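Local coordinates for protein transcription factor tau subunit sfc1 (Schizosaccharomyces pombe, PDB 4BJI) that binds boxA promoter DNA of tRNA and similar genes as part of the tauA domain of TFIIIC, which activates genes transcribed by RNA polymerase III, at residues 31-35 and 36-40; 52-55 and 56-60; 172-175 and 176-180. One frame throughout, in Å; residues are numbered along the deposited sequence.

Contact 1: 31-35 and 36-40; sequences GEPSK and TIQEV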
loop_
_atom_site.group_PDB
_atom_site.type_symbol
_atom_site.label_atom_id
_atom_site.label_comp_id
_atom_site.label_asym_id
_atom_site.label_seq_id
_atom_site.Cartn_x
_atom_site.Cartn_y
_atom_site.Cartn_z
ATOM N N GLY A 31 -24.114 0.960 12.732
ATOM C CA GLY A 31 -25.263 0.072 12.794
ATOM C C GLY A 31 -25.258 -0.883 11.614
ATOM O O GLY A 31 -24.256 -1.006 10.915
ATOM N N GLU A 32 -26.367 -1.569 11.371
ATOM C CA GLU A 32 -26.446 -2.473 10.233
ATOM C C GLU A 32 -26.515 -1.697 8.923
ATOM O O GLU A 32 -27.251 -0.733 8.800
ATOM C CB GLU A 32 -27.644 -3.410 10.382
ATOM C CG GLU A 32 -27.568 -4.261 11.644
ATOM C CD GLU A 32 -26.277 -5.058 11.735
ATOM O OE1 GLU A 32 -25.877 -5.662 10.716
ATOM O OE2 GLU A 32 -25.659 -5.072 12.824
ATOM N N PRO A 33 -25.725 -2.116 7.929
ATOM C CA PRO A 33 -25.667 -1.419 6.645
ATOM C C PRO A 33 -26.817 -1.808 5.756
ATOM O O PRO A 33 -27.426 -2.860 5.937
ATOM C CB PRO A 33 -24.352 -1.924 6.046
ATOM C CG PRO A 33 -24.231 -3.329 6.584
ATOM C CD PRO A 33 -24.872 -3.310 7.953
ATOM N N SER A 34 -27.114 -0.928 4.806
ATOM C CA SER A 34 -28.048 -1.216 3.757
ATOM C C SER A 34 -27.630 -2.491 3.026
ATOM O O SER A 34 -26.474 -2.972 3.097
ATOM C CB SER A 34 -28.069 -0.050 2.765
ATOM O OG SER A 34 -26.766 0.161 2.228
ATOM N N LYS A 35 -28.580 -3.069 2.314
ATOM C CA LYS A 35 -28.268 -4.164 1.428
ATOM C C LYS A 35 -27.253 -3.691 0.399
ATOM O O LYS A 35 -26.373 -4.443 0.012
ATOM C CB LYS A 35 -29.541 -4.684 0.735
ATOM C CG LYS A 35 -30.574 -5.190 1.728
ATOM C CD LYS A 35 -31.816 -5.768 1.044
ATOM C CE LYS A 35 -31.478 -6.926 0.103
ATOM N NZ LYS A 35 -32.700 -7.653 -0.385
ATOM N N THR A 36 -27.332 -2.416 -0.015
ATOM C CA THR A 36 -26.443 -1.921 -1.074
ATOM C C THR A 36 -24.989 -1.999 -0.572
ATOM O O THR A 36 -24.073 -2.412 -1.296
ATOM C CB THR A 36 -26.774 -0.460 -1.503
ATOM O OG1 THR A 36 -28.090 -0.435 -2.077
ATOM C CG2 THR A 36 -25.791 0.052 -2.544
ATOM N N ILE A 37 -24.758 -1.606 0.682
ATOM C CA ILE A 37 -23.404 -1.651 1.241
ATOM C C ILE A 37 -23.014 -3.079 1.628
ATOM O O ILE A 37 -21.851 -3.465 1.489
ATOM C CB ILE A 37 -23.298 -0.683 2.436
ATOM C CG1 ILE A 37 -23.519 0.742 1.943
ATOM C CG2 ILE A 37 -21.936 -0.755 3.148
ATOM C CD1 ILE A 37 -22.595 1.187 0.780
ATOM N N GLN A 38 -23.961 -3.882 2.097
ATOM C CA GLN A 38 -23.698 -5.291 2.404
ATOM C C GLN A 38 -23.109 -6.012 1.187
ATOM O O GLN A 38 -22.204 -6.830 1.328
ATOM C CB GLN A 38 -24.963 -6.008 2.886
ATOM C CG GLN A 38 -24.643 -7.349 3.499
ATOM C CD GLN A 38 -23.798 -7.220 4.771
ATOM O OE1 GLN A 38 -24.064 -6.364 5.626
ATOM N NE2 GLN A 38 -22.783 -8.073 4.901
ATOM N N GLU A 39 -23.598 -5.724 -0.015
ATOM C CA GLU A 39 -23.045 -6.338 -1.223
ATOM C C GLU A 39 -21.550 -6.039 -1.332
ATOM O O GLU A 39 -20.775 -6.903 -1.694
ATOM C CB GLU A 39 -23.780 -5.844 -2.484
ATOM C CG GLU A 39 -23.377 -6.571 -3.768
ATOM C CD GLU A 39 -24.008 -5.956 -5.018
ATOM O OE1 GLU A 39 -24.942 -5.138 -4.882
ATOM O OE2 GLU A 39 -23.564 -6.288 -6.136
ATOM N N VAL A 40 -21.157 -4.813 -1.010
ATOM C CA VAL A 40 -19.740 -4.445 -1.086
ATOM C C VAL A 40 -18.945 -5.138 -0.004
ATOM O O VAL A 40 -17.842 -5.649 -0.277
ATOM C CB VAL A 40 -19.560 -2.910 -0.995
ATOM C CG1 VAL A 40 -18.107 -2.527 -1.200
ATOM C CG2 VAL A 40 -20.468 -2.210 -2.025
HETATM O O HOH W 1 -26.722 -5.693 6.050
#
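Ser34 OG lies between its own backbone N and carbonyl carbon (chi1 58°), which turns the hydroxyl toward the first turn of the helix and sets it 3.1 Å from Ile37 N. Gln38 starts with CG anti to the backbone N (chi1 -167°) and then folds back at chi2, bringing its amide oxygen against the ring of Pro33. Ser34 is the N-cap residue of helix 35-50: the serine oxygen accepts from Ile37 N, the capping bond. The regular helical ladder begins alongside, with Gln38 N to Ser34 O at 2.9 Å and Glu39 N to Lys35 O at 3.1 Å. Besides taking the N-H, Ser34 OG rests 3.3 Å from Ile37 CG1. On the incoming loop Pro33 CB packs on the other branch of the isoleucine, CG2, at 3.9 Å, while Gln38 OE1 comes within 3.2 Å of Pro33 CG. One water ties the two residues together by donating to Pro33 O and to Gln38 OE1, the latter at 2.8 Å. Gln38 NE2 turns to Glu42 one helical turn on, so both ends of this amide have polar partners. Ile37 also meets Phe73 and Ala74 of helix 71-74, and Pro33 touches Tyr77.

Contact 2: 52-55 and 56-60; sequences PVWT and RRALL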
loop_
_atom_site.group_PDB
_atom_site.type_symbol
_atom_site.label_atom_id
_atom_site.label_comp_id
_atom_site.label_asym_id
_atom_site.label_seq_id
_atom_site.Cartn_x
_atom_site.Cartn_y
_atom_site.Cartn_z
ATOM N N PRO A 52 -4.283 -9.253 3.706
ATOM C CA PRO A 52 -4.890 -8.593 4.864
ATOM C C PRO A 52 -4.766 -7.079 4.890
ATOM O O PRO A 52 -5.373 -6.430 5.734
ATOM C CB PRO A 52 -4.118 -9.152 6.052
ATOM C CG PRO A 52 -2.783 -9.562 5.450
ATOM C CD PRO A 52 -3.100 -10.060 4.069
ATOM N N VAL A 53 -3.962 -6.519 3.995
ATOM C CA VAL A 53 -3.629 -5.094 3.982
ATOM C C VAL A 53 -3.725 -4.584 2.551
ATOM O O VAL A 53 -3.025 -5.109 1.657
ATOM C CB VAL A 53 -2.162 -4.891 4.494
ATOM C CG1 VAL A 53 -1.736 -3.451 4.396
ATOM C CG2 VAL A 53 -1.996 -5.406 5.945
ATOM N N TRP A 54 -4.534 -3.553 2.318
ATOM C CA TRP A 54 -4.811 -3.049 0.977
ATOM C C TRP A 54 -4.896 -1.531 0.930
ATOM O O TRP A 54 -5.561 -0.916 1.786
ATOM C CB TRP A 54 -6.201 -3.493 0.531
ATOM C CG TRP A 54 -6.425 -4.931 0.171
ATOM C CD1 TRP A 54 -6.826 -5.938 1.004
ATOM C CD2 TRP A 54 -6.374 -5.490 -1.141
ATOM N NE1 TRP A 54 -7.017 -7.110 0.274
ATOM C CE2 TRP A 54 -6.742 -6.845 -1.043
ATOM C CE3 TRP A 54 -6.051 -4.972 -2.390
ATOM C CZ2 TRP A 54 -6.785 -7.691 -2.157
ATOM C CZ3 TRP A 54 -6.082 -5.818 -3.485
ATOM C CH2 TRP A 54 -6.450 -7.157 -3.356
ATOM N N THR A 55 -4.385 -0.901 -0.117
ATOM C CA THR A 55 -4.802 0.469 -0.401
ATOM C C THR A 55 -6.221 0.478 -1.001
ATOM O O THR A 55 -6.696 -0.527 -1.577
ATOM C CB THR A 55 -3.908 1.168 -1.395
ATOM O OG1 THR A 55 -3.933 0.407 -2.609
ATOM C CG2 THR A 55 -2.480 1.283 -0.840
ATOM N N ARG A 56 -6.902 1.624 -0.874
ATOM C CA ARG A 56 -8.148 1.853 -1.598
ATOM C C ARG A 56 -8.005 1.601 -3.100
ATOM O O ARG A 56 -8.834 0.906 -3.711
ATOM C CB ARG A 56 -8.629 3.295 -1.355
ATOM C CG ARG A 56 -9.749 3.730 -2.297
ATOM C CD ARG A 56 -10.078 5.223 -2.079
ATOM N NE ARG A 56 -10.982 5.717 -3.115
ATOM C CZ ARG A 56 -12.277 5.491 -3.074
ATOM N NH1 ARG A 56 -12.774 4.817 -2.048
ATOM N NH2 ARG A 56 -13.067 5.939 -4.048
ATOM N N ARG A 57 -6.955 2.129 -3.714
ATOM C CA ARG A 57 -6.790 1.975 -5.161
ATOM C C ARG A 57 -6.657 0.502 -5.564
ATOM O O ARG A 57 -7.298 0.051 -6.509
ATOM C CB ARG A 57 -5.576 2.768 -5.644
ATOM C CG ARG A 57 -5.399 2.711 -7.173
ATOM C CD ARG A 57 -6.679 3.060 -7.944
ATOM N NE ARG A 57 -7.249 4.347 -7.550
ATOM C CZ ARG A 57 -8.427 4.800 -7.978
ATOM N NH1 ARG A 57 -9.163 4.073 -8.809
ATOM N NH2 ARG A 57 -8.874 5.982 -7.573
ATOM N N ALA A 58 -5.843 -0.263 -4.845
ATOM C CA ALA A 58 -5.693 -1.674 -5.167
ATOM C C ALA A 58 -7.020 -2.428 -5.032
ATOM O O ALA A 58 -7.382 -3.215 -5.903
ATOM C CB ALA A 58 -4.575 -2.308 -4.357
ATOM N N LEU A 59 -7.799 -2.140 -3.986
ATOM C CA LEU A 59 -9.120 -2.759 -3.858
ATOM C C LEU A 59 -10.065 -2.385 -5.000
ATOM O O LEU A 59 -10.755 -3.250 -5.555
ATOM C CB LEU A 59 -9.772 -2.373 -2.529
ATOM C CG LEU A 59 -9.227 -3.130 -1.333
ATOM C CD1 LEU A 59 -9.666 -2.477 -0.049
ATOM C CD2 LEU A 59 -9.653 -4.601 -1.400
ATOM N N LEU A 60 -10.093 -1.097 -5.333
ATOM C CA LEU A 60 -11.021 -0.664 -6.385
ATOM C C LEU A 60 -10.730 -1.455 -7.647
ATOM O O LEU A 60 -11.664 -1.811 -8.389
ATOM C CB LEU A 60 -10.858 0.819 -6.663
ATOM C CG LEU A 60 -11.413 1.796 -5.634
ATOM C CD1 LEU A 60 -10.909 3.181 -5.949
ATOM C CD2 LEU A 60 -12.938 1.741 -5.625
#
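A strand-to-helix turn with an N-cap, inside the helix-turn-helix family region of this DNA-binding domain, joins strand 53-55 to helix 56-60. Thr55 is the capping residue. Its hydroxyl stands between the backbone N and the carbonyl carbon (chi1 59°), where OG1 accepts from Ala58 N at 3.0 Å in a fairly straight bond. Its carbonyl oxygen takes the next donor, Leu59 N, at 3.1 Å, so this one residue serves two N-H groups of the first turn. The methyl of Ala58 leans on the same hydroxyl, with CB 3.3 Å from Thr55 OG1.

Trp54, one residue earlier, sends its indole along the side of the helix. Leu59 CD2 lies over one face of the ring in a CH-pi contact, 3.5 Å from the centroid of the five-membered ring and only 16° off its normal. The two side chains meet at about a right angle, and Leu59 CG also presses on Trp54 CB at 3.6 Å. Ala58 CB instead meets the indole at its edge, in the ring plane, 3.6 Å from Trp54 CE3. The indole N-H is bonded to Leu47 O, which helps fix the rotation of the ring. A serine in place of Trp54 would probably leave Leu59 CD2 and the Ala58 methyl without their aromatic partner and Leu47 O without its indole donor.

The axes of the short strand and helix stand at 90°. Phe48 and His62 make edge-to-face contacts with the indole, Leu44 and Leu47 of helix 35-50 pack on Leu59, and on the sheet side Trp54 pairs through its backbone with Tyr91 of strand 90-93.

Contact 3: 172-175 and 176-180; sequences SGRY and YKVRD
Tyr175 and Tyr176 meet in a T-shaped (edge-to-face) stack at the start of helix 172-189. The edge of Tyr175 points at the face of Tyr176, with ring centroids 5.1 Å apart and planes at 85°; Tyr175 CD2 stands over the centre of the Tyr176 ring and comes 3.8 Å from Tyr176 CE1. Different first torsions bring the rings of these sequence neighbours together: Tyr175 CG is anti to the backbone N (chi1 -173°), whereas Tyr176 CG lies beside it. Helical bonds hold the backbone beneath, Tyr176 N to Ser172 O at 3.0 Å and Arg179 N to Tyr175 O at 2.9 Å. Further out, Tyr175 packs on Leu110 of strand 109-111 and on Thr167, which Tyr176 also touches. On another side of the helix Val178 meets Leu153 and Leu154 of helix 151-155, while Arg174 forms a salt bridge with Glu208 and Lys177 NZ bonds to Leu204 O. In the conformer given here, one of two, Tyr176 CD1 lies over one face of the Arg179 guanidinium, toward its rim, and Arg179 NE and NH2 both donate to Asp180 OD1, each at 2.9 Å and both from the same face of the carboxylate.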
loop_
_atom_site.group_PDB
_atom_site.type_symbol
_atom_site.label_atom_id
_atom_site.label_comp_id
_atom_site.label_asym_id
_atom_site.label_seq_id
_atom_site.Cartn_x
_atom_site.Cartn_y
_atom_site.Cartn_z
ATOM N N SER A 172 17.111 0.436 6.500
ATOM C CA SER A 172 16.961 1.792 5.993
ATOM C C SER A 172 17.669 2.028 4.654
ATOM O O SER A 172 17.059 2.592 3.751
ATOM C CB SER A 172 17.383 2.853 7.019
ATOM O OG SER A 172 18.769 2.797 7.272
ATOM N N GLY A 173 18.907 1.610 4.480
ATOM C CA GLY A 173 19.573 1.946 3.226
ATOM C C GLY A 173 18.960 1.265 2.027
ATOM O O GLY A 173 18.960 1.798 0.926
ATOM N N ARG A 174 18.436 0.070 2.239
ATOM C CA ARG A 174 17.771 -0.650 1.156
ATOM C C ARG A 174 16.408 -0.009 0.851
ATOM O O ARG A 174 16.045 0.203 -0.312
ATOM C CB ARG A 174 17.605 -2.117 1.521
ATOM C CG ARG A 174 16.786 -2.941 0.525
ATOM C CD ARG A 174 17.349 -3.029 -0.883
ATOM N NE ARG A 174 18.774 -3.349 -0.967
ATOM C CZ ARG A 174 19.269 -4.456 -1.496
ATOM N NH1 ARG A 174 18.490 -5.440 -1.885
ATOM N NH2 ARG A 174 20.585 -4.574 -1.578
ATOM N N TYR A 175 15.657 0.315 1.901
ATOM C CA TYR A 175 14.372 0.977 1.727
ATOM C C TYR A 175 14.465 2.274 0.953
ATOM O O TYR A 175 13.684 2.504 0.034
ATOM C CB TYR A 175 13.761 1.263 3.104
ATOM C CG TYR A 175 12.368 1.795 3.055
ATOM C CD1 TYR A 175 11.274 0.970 2.827
ATOM C CD2 TYR A 175 12.136 3.148 3.250
ATOM C CE1 TYR A 175 9.982 1.482 2.800
ATOM C CE2 TYR A 175 10.832 3.653 3.238
ATOM C CZ TYR A 175 9.795 2.800 3.011
ATOM O OH TYR A 175 8.492 3.305 2.958
ATOM N N TYR A 176 15.419 3.107 1.299
ATOM C CA TYR A 176 15.519 4.422 0.654
ATOM C C TYR A 176 16.134 4.328 -0.737
ATOM O O TYR A 176 15.797 5.142 -1.599
ATOM C CB TYR A 176 16.197 5.443 1.601
ATOM C CG TYR A 176 15.284 5.809 2.767
ATOM C CD1 TYR A 176 14.067 6.442 2.538
ATOM C CD2 TYR A 176 15.625 5.500 4.076
ATOM C CE1 TYR A 176 13.224 6.764 3.567
ATOM C CE2 TYR A 176 14.762 5.801 5.130
ATOM C CZ TYR A 176 13.575 6.430 4.853
ATOM O OH TYR A 176 12.705 6.732 5.902
ATOM N N LYS A 177 16.951 3.306 -1.003
ATOM C CA LYS A 177 17.379 3.041 -2.384
ATOM C C LYS A 177 16.168 2.708 -3.250
ATOM O O LYS A 177 15.986 3.291 -4.333
ATOM C CB LYS A 177 18.393 1.926 -2.451
ATOM C CG LYS A 177 18.607 1.467 -3.915
ATOM C CD LYS A 177 19.637 0.364 -4.047
ATOM C CE LYS A 177 21.024 0.953 -3.927
ATOM N NZ LYS A 177 22.088 -0.081 -4.285
ATOM N N VAL A 178 15.298 1.817 -2.778
ATOM C CA VAL A 178 14.093 1.456 -3.500
ATOM C C VAL A 178 13.205 2.687 -3.702
ATOM O O VAL A 178 12.716 2.948 -4.813
ATOM C CB VAL A 178 13.359 0.350 -2.747
ATOM C CG1 VAL A 178 11.937 0.194 -3.316
ATOM C CG2 VAL A 178 14.130 -0.930 -2.909
ATOM N N ARG A 179 13.005 3.474 -2.655
ATOM C CA ARG A 179 12.178 4.675 -2.771
ATOM C C ARG A 179 12.766 5.640 -3.821
ATOM O O ARG A 179 12.012 6.185 -4.654
ATOM C CB ARG A 179 12.012 5.310 -1.374
ATOM C CG ARG A 179 10.981 6.435 -1.250
ATOM C CD ARG A 179 11.451 7.785 -1.820
ATOM N NE ARG A 179 12.789 8.168 -1.382
ATOM C CZ ARG A 179 13.096 8.794 -0.251
ATOM N NH1 ARG A 179 12.154 9.142 0.609
ATOM N NH2 ARG A 179 14.366 9.080 0.018
ATOM N N ASP A 180 14.069 5.853 -3.787
ATOM C CA ASP A 180 14.705 6.758 -4.752
ATOM C C ASP A 180 14.549 6.246 -6.170
ATOM O O ASP A 180 14.312 7.055 -7.090
ATOM C CB ASP A 180 16.161 6.970 -4.403
ATOM C CG ASP A 180 16.352 7.870 -3.156
ATOM O OD1 ASP A 180 15.367 8.411 -2.590
ATOM O OD2 ASP A 180 17.498 8.035 -2.757
#

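How the contacts relate
The three contacts follow one another along the chain without touching. Contact 1 starts helix 35-50, and contact 2 comes next, where strand 53-55 passes into helix 56-60; their centres are about 19 Å apart and their nearest atoms about 8 Å. Both lie in the helix-turn-helix family region, and helix 35-50 connects them, with its far end packing on contact 2. Helix 71-74 also meets residues of both. Contact 3, at the start of helix 172-189, is about 23 Å from contact 2 and about 41 Å from contact 1, centre to centre, across the chain's centre from the latter. The DNA-binding domain thus carries two helix caps in its N-terminal part and an aromatic pair in its C-terminal part.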